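Local structure of protoporphyrinogen oxidase (Exiguobacterium sibiricum, 3LOV) at residues T54-G58 with I402-L406; H308-V313 with R361-P367; P337-C343 with D387-I391. The protein probably oxidises coproporphyrinogen III to coproporphyrin III with molecular oxygen in heme b biosynthesis, using FAD as its cofactor. One frame throughout, in Å; residues are numbered along the deposited sequence.

How the contacts relate
From the N terminus, the chain passes through 54-58 early, and this segment waits for 402-406, more than 340 residues later, to close the long loop of contact 1. Contacts 2 and 3 are both nested inside that loop and cross each other: 361-367 closes contact 2 on 308-313 and 387-391 closes contact 3 on 337-343, so the two loops interlock. Strands 400-411, 307-318, 357-364 and 340-345 lie side by side in one mixed sheet. Contact 1 brings the short strand 55-56 to it, contact 2 pairs the neighbouring strands 307-318 and 357-364, and contact 3 sets helix 377-392 against 340-345. The centres of contacts 1 and 2 are about 10 Å apart.

Contact 1: T54-G58 with I402-L406; sequences TIERG and IISRL
Arg57 reaches past Ser404 to Ile402, and its side chain carries most of the contact. Arg57 CB starts 3.2 Å from Ser404 OG, and CG and CD pass the same hydroxyl in turn. With CG anti to the carbonyl carbon (chi1 -74°) and the chain extended to NE, the arginine travels alongside the serine instead of turning away. At the far end Arg57 CZ lies 3.5 Å from Ile402 CG2, a methyl over the centre of one guanidinium face. Arg57 NH1 turns back to donate a hydrogen bond to Ser404 OG, 3.2 Å long and 152° at the hydrogen, with the oxygen 20° out of the guanidinium plane. Arg57 NH2 ends 3.7 Å from Ile402 CG2. Ile55 CD1 meets Ile402 CD1, while the methyls of Leu406, a residue of the FAD pocket, approach Arg57 O and Gly58 CA. Neither segment bonds the other through its backbone: Ile55 pairs with Tyr48, and Ile402 and Ser404 with Thr314 and Thr312 of strand 307-318. The join is made largely by side chains. Hydroxyl and methyl together would limit the guanidinium's rotation, and Tyr48 also touches this side chain. One neutral hydroxyl does not offset the charge of the partly exposed Arg57, so solvent may share in stabilising it.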
loop_
_atom_site.group_PDB
_atom_site.type_symbol
_atom_site.label_atom_id
_atom_site.label_comp_id
_atom_site.label_asym_id
_atom_site.label_seq_id
_atom_site.Cartn_x
_atom_site.Cartn_y
_atom_site.Cartn_z
ATOM N N THR A 54 1.998 -20.352 -4.483
ATOM C CA THR A 54 2.266 -19.300 -3.476
ATOM C C THR A 54 1.693 -17.975 -4.035
ATOM O O THR A 54 2.331 -17.254 -4.815
ATOM C CB THR A 54 3.777 -19.155 -3.139
ATOM O OG1 THR A 54 4.324 -20.435 -2.793
ATOM C CG2 THR A 54 4.026 -18.191 -1.984
ATOM N N ILE A 55 0.463 -17.680 -3.661
ATOM C CA ILE A 55 -0.294 -16.585 -4.280
ATOM C C ILE A 55 -0.715 -15.627 -3.176
ATOM O O ILE A 55 -1.348 -16.051 -2.217
ATOM C CB ILE A 55 -1.514 -17.145 -5.021
ATOM C CG1 ILE A 55 -1.073 -17.994 -6.222
ATOM C CG2 ILE A 55 -2.437 -16.025 -5.514
ATOM C CD1 ILE A 55 -2.203 -18.832 -6.827
ATOM N N GLU A 56 -0.357 -14.350 -3.310
ATOM C CA GLU A 56 -0.652 -13.357 -2.256
ATOM C C GLU A 56 -2.113 -12.907 -2.297
ATOM O O GLU A 56 -2.657 -12.674 -3.362
ATOM C CB GLU A 56 0.298 -12.143 -2.342
ATOM C CG GLU A 56 1.790 -12.513 -2.204
ATOM C CD GLU A 56 2.146 -13.069 -0.848
ATOM O OE1 GLU A 56 1.303 -12.994 0.069
ATOM O OE2 GLU A 56 3.293 -13.563 -0.683
ATOM N N ARG A 57 -2.755 -12.854 -1.137
ATOM C CA ARG A 57 -4.127 -12.406 -1.039
ATOM C C ARG A 57 -4.218 -10.924 -0.805
ATOM O O ARG A 57 -5.198 -10.314 -1.182
ATOM C CB ARG A 57 -4.870 -13.110 0.080
ATOM C CG ARG A 57 -5.231 -14.561 -0.230
ATOM C CD ARG A 57 -6.095 -15.045 0.915
ATOM N NE ARG A 57 -6.473 -16.434 0.839
ATOM C CZ ARG A 57 -7.692 -16.890 0.616
ATOM N NH1 ARG A 57 -8.700 -16.069 0.364
ATOM N NH2 ARG A 57 -7.894 -18.196 0.618
ATOM N N GLY A 58 -3.215 -10.357 -0.144
ATOM C CA GLY A 58 -3.118 -8.910 0.099
ATOM C C GLY A 58 -1.927 -8.277 -0.609
ATOM O O GLY A 58 -1.773 -8.416 -1.807
ATOM N N ILE A 402 -9.755 -17.496 -6.086
ATOM C CA ILE A 402 -9.453 -17.154 -4.688
ATOM C C ILE A 402 -9.805 -15.681 -4.534
ATOM O O ILE A 402 -9.207 -14.801 -5.198
ATOM C CB ILE A 402 -7.937 -17.395 -4.335
ATOM C CG1 ILE A 402 -7.519 -18.861 -4.613
ATOM C CG2 ILE A 402 -7.615 -16.974 -2.833
ATOM C CD1 ILE A 402 -5.957 -19.078 -5.005
ATOM N N ILE A 403 -10.804 -15.417 -3.686
ATOM C CA ILE A 403 -11.325 -14.082 -3.432
ATOM C C ILE A 403 -10.905 -13.606 -2.030
ATOM O O ILE A 403 -11.058 -14.328 -1.065
ATOM C CB ILE A 403 -12.880 -14.065 -3.526
ATOM C CG1 ILE A 403 -13.348 -14.230 -4.981
ATOM C CG2 ILE A 403 -13.441 -12.778 -2.985
ATOM C CD1 ILE A 403 -14.874 -14.472 -5.093
ATOM N N SER A 404 -10.348 -12.413 -1.934
ATOM C CA SER A 404 -9.973 -11.833 -0.646
ATOM C C SER A 404 -10.476 -10.408 -0.598
ATOM O O SER A 404 -10.594 -9.757 -1.630
ATOM C CB SER A 404 -8.467 -11.850 -0.476
ATOM O OG SER A 404 -7.985 -13.158 -0.722
ATOM N N ARG A 405 -10.815 -9.943 0.595
ATOM C CA ARG A 405 -11.476 -8.641 0.769
ATOM C C ARG A 405 -10.744 -7.886 1.857
ATOM O O ARG A 405 -10.592 -8.394 2.960
ATOM C CB ARG A 405 -12.961 -8.794 1.164
ATOM C CG ARG A 405 -13.886 -9.271 0.030
ATOM C CD ARG A 405 -15.325 -9.475 0.516
ATOM N NE ARG A 405 -16.233 -9.840 -0.570
ATOM C CZ ARG A 405 -16.422 -11.069 -1.024
ATOM N NH1 ARG A 405 -15.766 -12.092 -0.486
ATOM N NH2 ARG A 405 -17.295 -11.282 -2.012
ATOM N N LEU A 406 -10.299 -6.682 1.530
ATOM C CA LEU A 406 -9.567 -5.831 2.445
ATOM C C LEU A 406 -10.428 -4.608 2.725
ATOM O O LEU A 406 -10.349 -3.588 1.994
ATOM C CB LEU A 406 -8.231 -5.480 1.828
ATOM C CG LEU A 406 -7.400 -6.745 1.519
ATOM C CD1 LEU A 406 -7.519 -7.225 0.027
ATOM C CD2 LEU A 406 -5.993 -6.466 1.873
#

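Contact 2: H308-V313 with R361-P367; sequences HSTATV and RAFVGRP. With FAD (flavin-adenine dinucleotide), chain B.
Ala311 and Val364 form a hydrogen-bonded pair in an antiparallel ladder between neighbouring strands of the mixed sheet beside the flavin. Ala311 N donates to Val364 O over 2.9 Å and Val364 N returns the bond to Ala311 O; Val313 and Ala362 repeat the exchange. Between them Thr312 and Phe363 make the non-hydrogen-bonded pair, and this is the tight part of the contact. Their side chains lie side by side, with Thr312 CG2 3.5 Å from Phe363 CE2 and Thr310 CG2 at the edge of the same ring. Arg361, bent at chi3 (79°), brings its guanidinium round so that Phe363 CE2 lies over one face, offset toward the rim, while its NH1 bonds to Gly58 O. On the other face of the sheet Ala311, Val313, Ala362 and Val364 pack against helix 377-392.

Beyond Val364 the regular bonds end, and Arg366 and Pro367 are partly exposed. Gly365 CA still makes a CA-H...O contact with Ser309 O, but a water takes the place of ladder bonds, 2.9 Å from His308 NE2, in the plane of the imidazole, and 2.8 Å from Thr310 OG1; its bond to Gly365 O is weak. Pro367 CD lies over a face of the His308 ring, 3.9 Å from its centroid. Thr310 also borders the cofactor: Thr310 CB lies 3.6 Å from FAD C7M, a methyl of the flavin ring.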
loop_
_atom_site.group_PDB
_atom_site.type_symbol
_atom_site.label_atom_id
_atom_site.label_comp_id
_atom_site.label_asym_id
_atom_site.label_seq_id
_atom_site.Cartn_x
_atom_site.Cartn_y
_atom_site.Cartn_z
ATOM N N HIS A 308 -11.190 3.422 1.258
ATOM C CA HIS A 308 -12.035 2.571 0.409
ATOM C C HIS A 308 -11.633 1.108 0.595
ATOM O O HIS A 308 -10.537 0.808 1.112
ATOM C CB HIS A 308 -11.948 3.027 -1.066
ATOM C CG HIS A 308 -10.648 2.705 -1.727
ATOM N ND1 HIS A 308 -9.551 3.541 -1.669
ATOM C CD2 HIS A 308 -10.266 1.632 -2.462
ATOM C CE1 HIS A 308 -8.549 2.994 -2.331
ATOM N NE2 HIS A 308 -8.954 1.837 -2.826
ATOM N N SER A 309 -12.516 0.198 0.180
ATOM C CA SER A 309 -12.282 -1.244 0.247
ATOM C C SER A 309 -11.842 -1.803 -1.085
ATOM O O SER A 309 -12.244 -1.321 -2.125
ATOM C CB SER A 309 -13.557 -1.998 0.676
ATOM O OG SER A 309 -13.948 -1.562 1.961
ATOM N N THR A 310 -11.050 -2.863 -1.019
ATOM C CA THR A 310 -10.510 -3.527 -2.182
ATOM C C THR A 310 -10.779 -5.023 -2.054
ATOM O O THR A 310 -10.675 -5.576 -0.956
ATOM C CB THR A 310 -8.955 -3.315 -2.305
ATOM O OG1 THR A 310 -8.636 -1.912 -2.270
ATOM C CG2 THR A 310 -8.404 -3.941 -3.616
ATOM N N ALA A 311 -11.157 -5.661 -3.159
ATOM C CA ALA A 311 -11.085 -7.129 -3.283
ATOM C C ALA A 311 -9.988 -7.535 -4.286
ATOM O O ALA A 311 -9.787 -6.875 -5.323
ATOM C CB ALA A 311 -12.407 -7.706 -3.729
ATOM N N THR A 312 -9.275 -8.617 -3.978
ATOM C CA THR A 312 -8.440 -9.262 -4.971
ATOM C C THR A 312 -9.137 -10.558 -5.386
ATOM O O THR A 312 -9.674 -11.303 -4.551
ATOM C CB THR A 312 -6.997 -9.510 -4.473
ATOM O OG1 THR A 312 -7.015 -10.409 -3.361
ATOM C CG2 THR A 312 -6.313 -8.177 -4.070
ATOM N N VAL A 313 -9.169 -10.796 -6.693
ATOM C CA VAL A 313 -9.847 -11.957 -7.244
ATOM C C VAL A 313 -8.807 -12.638 -8.134
ATOM O O VAL A 313 -8.384 -12.078 -9.131
ATOM C CB VAL A 313 -11.141 -11.576 -8.005
ATOM C CG1 VAL A 313 -11.852 -12.863 -8.553
ATOM C CG2 VAL A 313 -12.073 -10.758 -7.096
ATOM N N ARG A 361 -4.502 -12.096 -11.261
ATOM C CA ARG A 361 -5.021 -11.466 -10.017
ATOM C C ARG A 361 -5.594 -10.093 -10.371
ATOM O O ARG A 361 -4.850 -9.205 -10.762
ATOM C CB ARG A 361 -3.964 -11.329 -8.894
ATOM C CG ARG A 361 -4.605 -10.869 -7.536
ATOM C CD ARG A 361 -3.751 -11.024 -6.276
ATOM N NE ARG A 361 -2.762 -9.971 -6.133
ATOM C CZ ARG A 361 -2.327 -9.464 -4.967
ATOM N NH1 ARG A 361 -2.770 -9.908 -3.791
ATOM N NH2 ARG A 361 -1.440 -8.490 -4.983
ATOM N N ALA A 362 -6.917 -9.968 -10.308
ATOM C CA ALA A 362 -7.601 -8.700 -10.553
ATOM C C ALA A 362 -7.887 -7.989 -9.221
ATOM O O ALA A 362 -8.115 -8.617 -8.201
ATOM C CB ALA A 362 -8.883 -8.905 -11.370
ATOM N N PHE A 363 -7.815 -6.661 -9.246
ATOM C CA PHE A 363 -8.196 -5.821 -8.116
ATOM C C PHE A 363 -9.506 -5.106 -8.444
ATOM O O PHE A 363 -9.745 -4.715 -9.609
ATOM C CB PHE A 363 -7.122 -4.773 -7.850
ATOM C CG PHE A 363 -5.827 -5.347 -7.343
ATOM C CD1 PHE A 363 -4.960 -6.001 -8.195
ATOM C CD2 PHE A 363 -5.461 -5.195 -6.017
ATOM C CE1 PHE A 363 -3.751 -6.515 -7.727
ATOM C CE2 PHE A 363 -4.236 -5.718 -5.540
ATOM C CZ PHE A 363 -3.400 -6.357 -6.385
ATOM N N VAL A 364 -10.349 -4.945 -7.426
ATOM C CA VAL A 364 -11.645 -4.240 -7.540
ATOM C C VAL A 364 -11.775 -3.294 -6.348
ATOM O O VAL A 364 -11.499 -3.697 -5.213
ATOM C CB VAL A 364 -12.864 -5.226 -7.528
ATOM C CG1 VAL A 364 -14.187 -4.443 -7.395
ATOM C CG2 VAL A 364 -12.906 -6.107 -8.803
ATOM N N GLY A 365 -12.192 -2.050 -6.600
ATOM C CA GLY A 365 -12.408 -1.077 -5.554
ATOM C C GLY A 365 -11.640 0.210 -5.790
ATOM O O GLY A 365 -10.442 0.173 -6.031
ATOM N N ARG A 366 -12.354 1.339 -5.755
ATOM C CA ARG A 366 -11.763 2.699 -5.826
ATOM C C ARG A 366 -12.398 3.593 -4.783
ATOM O O ARG A 366 -13.493 3.284 -4.296
ATOM C CB ARG A 366 -12.057 3.347 -7.199
ATOM C CG ARG A 366 -11.616 2.554 -8.408
ATOM C CD ARG A 366 -11.988 3.337 -9.641
ATOM N NE ARG A 366 -11.571 2.668 -10.856
ATOM C CZ ARG A 366 -10.354 2.760 -11.385
ATOM N NH1 ARG A 366 -9.428 3.500 -10.811
ATOM N NH2 ARG A 366 -10.066 2.085 -12.481
ATOM N N PRO A 367 -11.765 4.732 -4.479
ATOM C CA PRO A 367 -12.406 5.626 -3.520
ATOM C C PRO A 367 -13.719 6.203 -4.105
ATOM O O PRO A 367 -13.766 6.695 -5.263
ATOM C CB PRO A 367 -11.359 6.721 -3.306
ATOM C CG PRO A 367 -10.488 6.637 -4.539
ATOM C CD PRO A 367 -10.427 5.211 -4.865
HETATM P PA FAD B . -3.516 -4.408 9.353
HETATM O O1A FAD B . -2.804 -5.357 8.450
HETATM O O2A FAD B . -4.853 -3.907 8.950
HETATM O O5B FAD B . -3.640 -5.085 10.789
HETATM C C5B FAD B . -4.510 -4.608 11.783
HETATM C C4B FAD B . -4.671 -5.717 12.828
HETATM O O4B FAD B . -5.376 -5.233 13.974
HETATM C C3B FAD B . -5.425 -6.898 12.250
HETATM O O3B FAD B . -4.792 -8.127 12.556
HETATM C C2B FAD B . -6.776 -6.740 12.922
HETATM O O2B FAD B . -7.428 -7.943 13.126
HETATM C C1B FAD B . -6.415 -6.127 14.258
HETATM N N9A FAD B . -7.499 -5.406 14.942
HETATM C C8A FAD B . -8.541 -4.643 14.461
HETATM N N7A FAD B . -9.289 -4.177 15.493
HETATM C C5A FAD B . -8.728 -4.647 16.649
HETATM C C6A FAD B . -9.030 -4.492 18.004
HETATM N N6A FAD B . -10.044 -3.730 18.402
HETATM N N1A FAD B . -8.243 -5.118 18.957
HETATM C C2A FAD B . -7.144 -5.852 18.583
HETATM N N3A FAD B . -6.831 -5.982 17.242
HETATM C C4A FAD B . -7.617 -5.412 16.306
HETATM N N1 FAD B . 1.842 -2.492 0.906
HETATM C C2 FAD B . 3.006 -2.792 0.254
HETATM O O2 FAD B . 4.099 -2.452 0.727
HETATM N N3 FAD B . 2.960 -3.454 -0.947
HETATM C C4 FAD B . 1.797 -3.808 -1.528
HETATM O O4 FAD B . 1.831 -4.421 -2.578
HETATM C C4X FAD B . 0.605 -3.489 -0.913
HETATM N N5 FAD B . -0.593 -3.892 -1.482
HETATM C C5X FAD B . -1.784 -3.574 -0.823
HETATM C C6 FAD B . -3.008 -3.935 -1.395
HETATM C C7 FAD B . -4.213 -3.619 -0.744
HETATM C C7M FAD B . -5.523 -4.017 -1.359
HETATM C C8 FAD B . -4.198 -2.972 0.505
HETATM C C8M FAD B . -5.476 -2.600 1.237
HETATM C C9 FAD B . -2.986 -2.622 1.091
HETATM C C9A FAD B . -1.767 -2.910 0.436
HETATM N N10 FAD B . -0.545 -2.557 1.023
HETATM C C10 FAD B . 0.639 -2.845 0.333
HETATM C "C1'" FAD B . -0.435 -1.831 2.343
HETATM C "C2'" FAD B . -0.194 -2.875 3.461
HETATM O "O2'" FAD B . -1.291 -3.707 3.528
HETATM C "C3'" FAD B . 0.025 -2.242 4.842
HETATM O "O3'" FAD B . 1.331 -1.680 4.808
HETATM C "C4'" FAD B . -0.016 -3.217 6.047
HETATM O "O4'" FAD B . -0.747 -4.413 5.854
HETATM C "C5'" FAD B . -0.647 -2.569 7.264
HETATM O "O5'" FAD B . -0.521 -3.438 8.360
HETATM P P FAD B . -1.045 -2.967 9.773
HETATM O O1P FAD B . -0.783 -1.506 10.027
HETATM O O2P FAD B . -0.656 -3.900 10.894
HETATM O O3P FAD B . -2.672 -3.072 9.631
HETATM O O HOH W 1 -7.675 -0.286 -4.288
#

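Contact 3: P337-C343 with D387-I391; sequences PYSITAC and DLEKI
Asp387 OD2 accepts from two successive backbone amides in the loop leading into strand 340-345. The sound bond runs from Ile340 N to Asp387 OD2, 2.8 Å long and 153° at the hydrogen, meeting the oxygen nearly along its C-O axis; Ser339 N is nearer but badly angled, and its bond is weak. The other oxygen, OD1, takes a bond from a water that also reaches Ser339 OG. Both carboxylate oxygens therefore have partners, which would hold the group against the loop and be consistent with a charged aspartate. Tyr338 presents its ring edge to this carboxylate, the two planes 79° apart. Farther along the ring, Tyr338 CE1 touches Ile391 CG1 at 3.6 Å. Lys390, extended with CG anti to the backbone N (chi1 -175°), crosses the tyrosine at about a right angle, and Lys390 NZ donates a weak bond to Tyr338 OH; a second water links NZ to Pro337 O. Ile340 CD1 meets Ile391 CD1 tip to tip at 3.9 Å, and Leu388 CD2 touches both Ile340 CD1 and Cys343 SG. A buried carboxylate thus holds the loop's amides, the lysine and its water lie at the exposed end, and apolar side chains pack beside them, as where an amphipathic helix, here 377-392, lies on one face of a beta-sheet.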
loop_
_atom_site.group_PDB
_atom_site.type_symbol
_atom_site.label_atom_id
_atom_site.label_comp_id
_atom_site.label_asym_id
_atom_site.label_seq_id
_atom_site.Cartn_x
_atom_site.Cartn_y
_atom_site.Cartn_z
ATOM N N PRO A 337 -15.388 1.216 -19.190
ATOM C CA PRO A 337 -16.518 0.420 -18.657
ATOM C C PRO A 337 -16.134 -0.948 -18.067
ATOM O O PRO A 337 -16.447 -1.990 -18.655
ATOM C CB PRO A 337 -17.437 0.295 -19.884
ATOM C CG PRO A 337 -16.487 0.307 -21.044
ATOM C CD PRO A 337 -15.413 1.273 -20.664
ATOM N N TYR A 338 -15.449 -0.936 -16.913
ATOM C CA TYR A 338 -14.961 -2.157 -16.264
ATOM C C TYR A 338 -15.097 -2.049 -14.763
ATOM O O TYR A 338 -15.040 -0.971 -14.216
ATOM C CB TYR A 338 -13.482 -2.414 -16.604
ATOM C CG TYR A 338 -13.225 -2.549 -18.067
ATOM C CD1 TYR A 338 -13.463 -3.759 -18.711
ATOM C CD2 TYR A 338 -12.775 -1.486 -18.811
ATOM C CE1 TYR A 338 -13.249 -3.914 -20.061
ATOM C CE2 TYR A 338 -12.563 -1.620 -20.176
ATOM C CZ TYR A 338 -12.799 -2.847 -20.794
ATOM O OH TYR A 338 -12.600 -3.015 -22.150
ATOM N N SER A 339 -15.286 -3.185 -14.118
ATOM C CA SER A 339 -15.246 -3.282 -12.677
ATOM C C SER A 339 -13.824 -3.362 -12.142
ATOM O O SER A 339 -13.549 -2.813 -11.081
ATOM C CB SER A 339 -16.031 -4.518 -12.239
ATOM O OG SER A 339 -17.383 -4.428 -12.668
ATOM N N ILE A 340 -12.906 -4.010 -12.858
ATOM C CA ILE A 340 -11.539 -4.129 -12.371
ATOM C C ILE A 340 -10.687 -2.863 -12.561
ATOM O O ILE A 340 -10.760 -2.198 -13.594
ATOM C CB ILE A 340 -10.806 -5.372 -12.929
ATOM C CG1 ILE A 340 -10.512 -5.285 -14.429
ATOM C CG2 ILE A 340 -11.611 -6.608 -12.663
ATOM C CD1 ILE A 340 -9.863 -6.616 -14.986
ATOM N N THR A 341 -9.875 -2.536 -11.554
ATOM C CA THR A 341 -8.988 -1.380 -11.625
ATOM C C THR A 341 -7.584 -1.753 -12.104
ATOM O O THR A 341 -6.817 -0.879 -12.537
ATOM C CB THR A 341 -8.849 -0.746 -10.251
ATOM O OG1 THR A 341 -8.065 -1.610 -9.434
ATOM C CG2 THR A 341 -10.284 -0.538 -9.573
ATOM N N ALA A 342 -7.235 -3.035 -12.002
ATOM C CA ALA A 342 -5.926 -3.545 -12.437
ATOM C C ALA A 342 -5.999 -5.049 -12.476
ATOM O O ALA A 342 -6.900 -5.634 -11.884
ATOM C CB ALA A 342 -4.778 -3.085 -11.486
ATOM N N CYS A 343 -5.092 -5.669 -13.215
ATOM C CA CYS A 343 -4.938 -7.124 -13.238
ATOM C C CYS A 343 -3.478 -7.478 -13.455
ATOM O O CYS A 343 -2.785 -6.803 -14.222
ATOM C CB CYS A 343 -5.735 -7.769 -14.346
ATOM S SG CYS A 343 -5.702 -9.596 -14.297
ATOM N N ASP A 387 -15.217 -8.853 -17.325
ATOM C CA ASP A 387 -14.229 -7.854 -17.713
ATOM C C ASP A 387 -13.137 -8.560 -18.465
ATOM O O ASP A 387 -12.806 -8.170 -19.573
ATOM C CB ASP A 387 -13.648 -7.112 -16.495
ATOM C CG ASP A 387 -14.584 -6.042 -15.940
ATOM O OD1 ASP A 387 -15.609 -5.767 -16.576
ATOM O OD2 ASP A 387 -14.292 -5.458 -14.862
ATOM N N LEU A 388 -12.590 -9.617 -17.885
ATOM C CA LEU A 388 -11.431 -10.260 -18.481
ATOM C C LEU A 388 -11.767 -10.902 -19.838
ATOM O O LEU A 388 -11.000 -10.798 -20.800
ATOM C CB LEU A 388 -10.829 -11.284 -17.525
ATOM C CG LEU A 388 -10.019 -10.689 -16.361
ATOM C CD1 LEU A 388 -9.576 -11.786 -15.378
ATOM C CD2 LEU A 388 -8.794 -9.883 -16.881
ATOM N N GLU A 389 -12.922 -11.538 -19.928
ATOM C CA GLU A 389 -13.308 -12.162 -21.181
ATOM C C GLU A 389 -13.412 -11.111 -22.285
ATOM O O GLU A 389 -13.117 -11.374 -23.437
ATOM C CB GLU A 389 -14.628 -12.934 -21.014
ATOM C CG GLU A 389 -14.489 -14.158 -20.113
ATOM C CD GLU A 389 -15.666 -15.111 -20.190
ATOM O OE1 GLU A 389 -16.811 -14.653 -20.432
ATOM O OE2 GLU A 389 -15.431 -16.326 -20.004
ATOM N N LYS A 390 -13.845 -9.914 -21.931
ATOM C CA LYS A 390 -13.934 -8.859 -22.909
ATOM C C LYS A 390 -12.530 -8.375 -23.250
ATOM O O LYS A 390 -12.202 -8.189 -24.418
ATOM C CB LYS A 390 -14.784 -7.713 -22.388
ATOM C CG LYS A 390 -15.030 -6.624 -23.416
ATOM C CD LYS A 390 -15.711 -5.395 -22.799
ATOM C CE LYS A 390 -15.701 -4.214 -23.793
ATOM N NZ LYS A 390 -15.837 -2.878 -23.144
ATOM N N ILE A 391 -11.713 -8.155 -22.228
ATOM C CA ILE A 391 -10.346 -7.656 -22.415
ATOM C C ILE A 391 -9.529 -8.673 -23.214
ATOM O O ILE A 391 -8.879 -8.314 -24.196
ATOM C CB ILE A 391 -9.681 -7.324 -21.041
ATOM C CG1 ILE A 391 -10.423 -6.176 -20.349
ATOM C CG2 ILE A 391 -8.192 -6.994 -21.173
ATOM C CD1 ILE A 391 -10.318 -6.242 -18.811
HETATM O O HOH W 2 -17.294 -3.485 -20.698
HETATM O O HOH W 3 -17.568 -5.377 -15.044
#